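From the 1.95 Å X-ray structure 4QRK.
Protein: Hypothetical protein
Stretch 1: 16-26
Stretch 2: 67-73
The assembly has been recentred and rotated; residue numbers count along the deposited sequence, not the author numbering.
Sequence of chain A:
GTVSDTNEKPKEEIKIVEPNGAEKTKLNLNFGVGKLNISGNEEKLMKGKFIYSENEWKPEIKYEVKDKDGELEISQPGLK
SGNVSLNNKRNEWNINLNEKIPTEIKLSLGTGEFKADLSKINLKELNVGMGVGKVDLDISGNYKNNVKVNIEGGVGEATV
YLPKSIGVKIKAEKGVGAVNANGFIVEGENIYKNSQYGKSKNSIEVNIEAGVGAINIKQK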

# COMPACT_ATOMS: atom_id res chain seq x y z
N ILE A 16 -5.86 -18.33 2.61
CA ILE A 16 -4.89 -18.30 3.68
C ILE A 16 -3.60 -18.88 3.14
O ILE A 16 -3.60 -19.93 2.52
CB ILE A 16 -5.36 -19.17 4.83
CG1 ILE A 16 -6.57 -18.53 5.51
CG2 ILE A 16 -4.24 -19.38 5.85
CD1 ILE A 16 -7.32 -19.47 6.38
N VAL A 17 -2.50 -18.18 3.39
CA VAL A 17 -1.20 -18.59 2.90
C VAL A 17 -0.26 -18.85 4.08
O VAL A 17 -0.09 -17.99 4.93
CB VAL A 17 -0.61 -17.52 1.98
CG1 VAL A 17 0.79 -17.92 1.53
CG2 VAL A 17 -1.55 -17.30 0.79
N GLU A 18 0.33 -20.06 4.15
CA GLU A 18 1.33 -20.37 5.20
C GLU A 18 2.73 -20.07 4.67
O GLU A 18 2.97 -20.16 3.48
CB GLU A 18 1.29 -21.85 5.58
CG GLU A 18 -0.09 -22.42 5.80
CD GLU A 18 -0.27 -22.94 7.20
OE1 GLU A 18 0.34 -22.38 8.13
OE2 GLU A 18 -1.03 -23.92 7.36
N PRO A 19 3.67 -19.73 5.56
CA PRO A 19 4.96 -19.30 4.97
C PRO A 19 5.72 -20.39 4.20
O PRO A 19 6.36 -20.08 3.19
CB PRO A 19 5.77 -18.81 6.17
CG PRO A 19 5.05 -19.34 7.40
CD PRO A 19 3.61 -19.53 7.02
N ASN A 20 5.61 -21.64 4.65
CA ASN A 20 6.29 -22.76 3.99
C ASN A 20 7.79 -22.47 3.71
O ASN A 20 8.27 -22.62 2.59
CB ASN A 20 5.56 -23.12 2.69
CG ASN A 20 6.03 -24.45 2.09
OD1 ASN A 20 6.41 -25.40 2.80
ND2 ASN A 20 6.02 -24.52 0.76
N GLY A 21 8.52 -22.01 4.72
CA GLY A 21 9.94 -21.77 4.55
C GLY A 21 10.36 -20.36 4.20
O GLY A 21 11.54 -20.06 4.20
N ALA A 22 9.42 -19.47 3.89
CA ALA A 22 9.80 -18.11 3.54
C ALA A 22 10.29 -17.36 4.79
O ALA A 22 9.78 -17.53 5.89
CB ALA A 22 8.60 -17.38 2.91
N GLU A 23 11.29 -16.51 4.60
CA GLU A 23 11.81 -15.69 5.66
C GLU A 23 11.64 -14.23 5.29
O GLU A 23 11.96 -13.36 6.08
CB GLU A 23 13.29 -16.01 5.89
CG GLU A 23 13.49 -17.47 6.28
CD GLU A 23 14.93 -17.80 6.59
OE1 GLU A 23 15.84 -17.17 5.99
OE2 GLU A 23 15.13 -18.70 7.44
N LYS A 24 11.16 -13.98 4.08
CA LYS A 24 10.76 -12.65 3.70
C LYS A 24 9.48 -12.79 2.83
O LYS A 24 9.33 -13.79 2.12
CB LYS A 24 11.90 -11.93 2.98
CG LYS A 24 11.49 -10.54 2.41
CD LYS A 24 12.50 -9.95 1.44
CE LYS A 24 13.33 -8.85 2.08
NZ LYS A 24 14.29 -8.22 1.12
N THR A 25 8.56 -11.85 2.95
CA THR A 25 7.37 -11.80 2.07
C THR A 25 7.56 -10.70 1.02
O THR A 25 7.89 -9.56 1.34
CB THR A 25 6.09 -11.43 2.85
OG1 THR A 25 5.78 -12.45 3.79
CG2 THR A 25 4.91 -11.29 1.91
N LYS A 26 7.33 -11.06 -0.24
CA LYS A 26 7.25 -10.08 -1.33
C LYS A 26 5.84 -10.16 -1.92
O LYS A 26 5.51 -11.10 -2.62
CB LYS A 26 8.30 -10.36 -2.40
CG LYS A 26 9.73 -10.13 -1.95
CD LYS A 26 10.70 -10.09 -3.16
CE LYS A 26 12.11 -9.64 -2.75
NZ LYS A 26 12.96 -9.31 -3.94
N ASP A 67 14.26 -19.26 -2.60
CA ASP A 67 15.45 -18.86 -1.87
C ASP A 67 15.06 -17.97 -0.68
O ASP A 67 15.51 -16.82 -0.55
CB ASP A 67 16.39 -18.10 -2.82
CG ASP A 67 17.79 -17.96 -2.28
OD1 ASP A 67 18.22 -18.84 -1.51
OD2 ASP A 67 18.46 -16.96 -2.63
N LYS A 68 14.17 -18.50 0.14
CA LYS A 68 13.78 -17.89 1.41
C LYS A 68 12.79 -16.72 1.23
O LYS A 68 12.22 -16.25 2.20
CB LYS A 68 15.00 -17.48 2.25
CG LYS A 68 16.00 -18.61 2.49
CD LYS A 68 15.48 -19.62 3.51
CE LYS A 68 16.49 -20.72 3.75
NZ LYS A 68 15.89 -21.86 4.51
N ASP A 69 12.57 -16.29 -0.01
CA ASP A 69 11.62 -15.21 -0.29
C ASP A 69 10.28 -15.79 -0.70
O ASP A 69 10.20 -16.46 -1.74
CB ASP A 69 12.12 -14.31 -1.42
CG ASP A 69 13.28 -13.41 -1.01
OD1 ASP A 69 13.85 -13.59 0.08
OD2 ASP A 69 13.63 -12.53 -1.81
N GLY A 70 9.24 -15.53 0.08
CA GLY A 70 7.89 -15.89 -0.32
C GLY A 70 7.27 -14.88 -1.29
O GLY A 70 6.81 -13.81 -0.88
N GLU A 71 7.24 -15.25 -2.57
CA GLU A 71 6.66 -14.41 -3.60
C GLU A 71 5.18 -14.69 -3.75
O GLU A 71 4.78 -15.73 -4.24
CB GLU A 71 7.44 -14.57 -4.91
CG GLU A 71 8.86 -14.06 -4.71
CD GLU A 71 9.66 -13.87 -5.97
OE1 GLU A 71 9.16 -14.21 -7.07
OE2 GLU A 71 10.81 -13.38 -5.85
N LEU A 72 4.38 -13.74 -3.25
CA LEU A 72 2.93 -13.86 -3.20
C LEU A 72 2.32 -12.83 -4.12
O LEU A 72 2.47 -11.62 -3.92
CB LEU A 72 2.41 -13.65 -1.77
CG LEU A 72 0.90 -13.70 -1.47
CD1 LEU A 72 0.16 -14.86 -2.08
CD2 LEU A 72 0.73 -13.73 0.00
N GLU A 73 1.61 -13.32 -5.12
CA GLU A 73 0.99 -12.44 -6.07
C GLU A 73 -0.52 -12.64 -6.07
O GLU A 73 -1.02 -13.75 -6.15
CB GLU A 73 1.54 -12.71 -7.46
CG GLU A 73 0.94 -11.80 -8.49
CD GLU A 73 1.61 -11.96 -9.83
OE1 GLU A 73 1.42 -13.03 -10.48
OE2 GLU A 73 2.35 -11.04 -10.21

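What holds the two backbones side by side? Strand 24-26 runs parallel to strand 69-73, their axes approaching to 4.6 Å and diverging by 24°. Lys24 pairs with Asp69, Thr25 with Gly70 and Lys26 with Glu71. As is usual for parallel strands, one residue bonds to two neighbours flanking its partner: Lys26 N donates to Gly70 O (2.9 Å), and Lys26 O accepts from Leu72 N (2.9 Å). Gly70 N donates in turn to Lys24 O at 2.7 Å, so the ladder alternates between the strands.

Why does Lys26 cover more surface than any other residue here? Its backbone is bonded through both polar atoms, and its extended side chain, m at chi1 and t thereafter, lies on the same face of the sheet as Asp69 and Glu71. Lys26 NZ forms a long salt bridge with Asp69 OD2 at 3.9 Å, while Lys26 CE comes to 3.4 Å from that same oxygen. The chain's methylenes also pass near the other acid, with Lys26 CD 4.3 Å from Glu71 OE2. Charge attraction and simple packing therefore act together on this face.

How does Lys68 secure the start of the ladder? Its carbonyl, just before strand 69-73, receives two hydrogen bonds: a short, nearly straight one from Glu23 N to Lys68 O (2.6 Å, 175°) and a longer, more bent one from Lys24 N to Lys68 O (3.1 Å, 145°). Ala22 CA adds a CA-H...O contact to Lys68 O at 3.3 Å. Ala22 closes a type I' turn that begins at Pro19, with Ala22 N bonded to Pro19 O at 3.2 Å. The Lys68 side chain meets this region too: its CD lies 3.5 Å from Glu23 OE1 and 4.0 Å from Gly21 O. Lys68 NZ and Glu23 OE2 are 4.4 Å apart, too far for a salt bridge, although their opposite charges remain near each other.

What do Leu72 and Gly70 contribute away from the charged side chains? Leu72 points toward the first stretch, and its CD1 meets Val17 CG2 at 4.1 Å, an apolar contact that brings the earlier strand 16-17 into the packing. The same residue offers its backbone N to Lys26. Gly70, buried, lets the chains come close: Ala22 CB sits 3.4 Å from Gly70 N, and a CB built on Gly70 would fall 2.9 Å from Ala22 CB, a clash. Together the two stretches bury 564 Å², counting both sides.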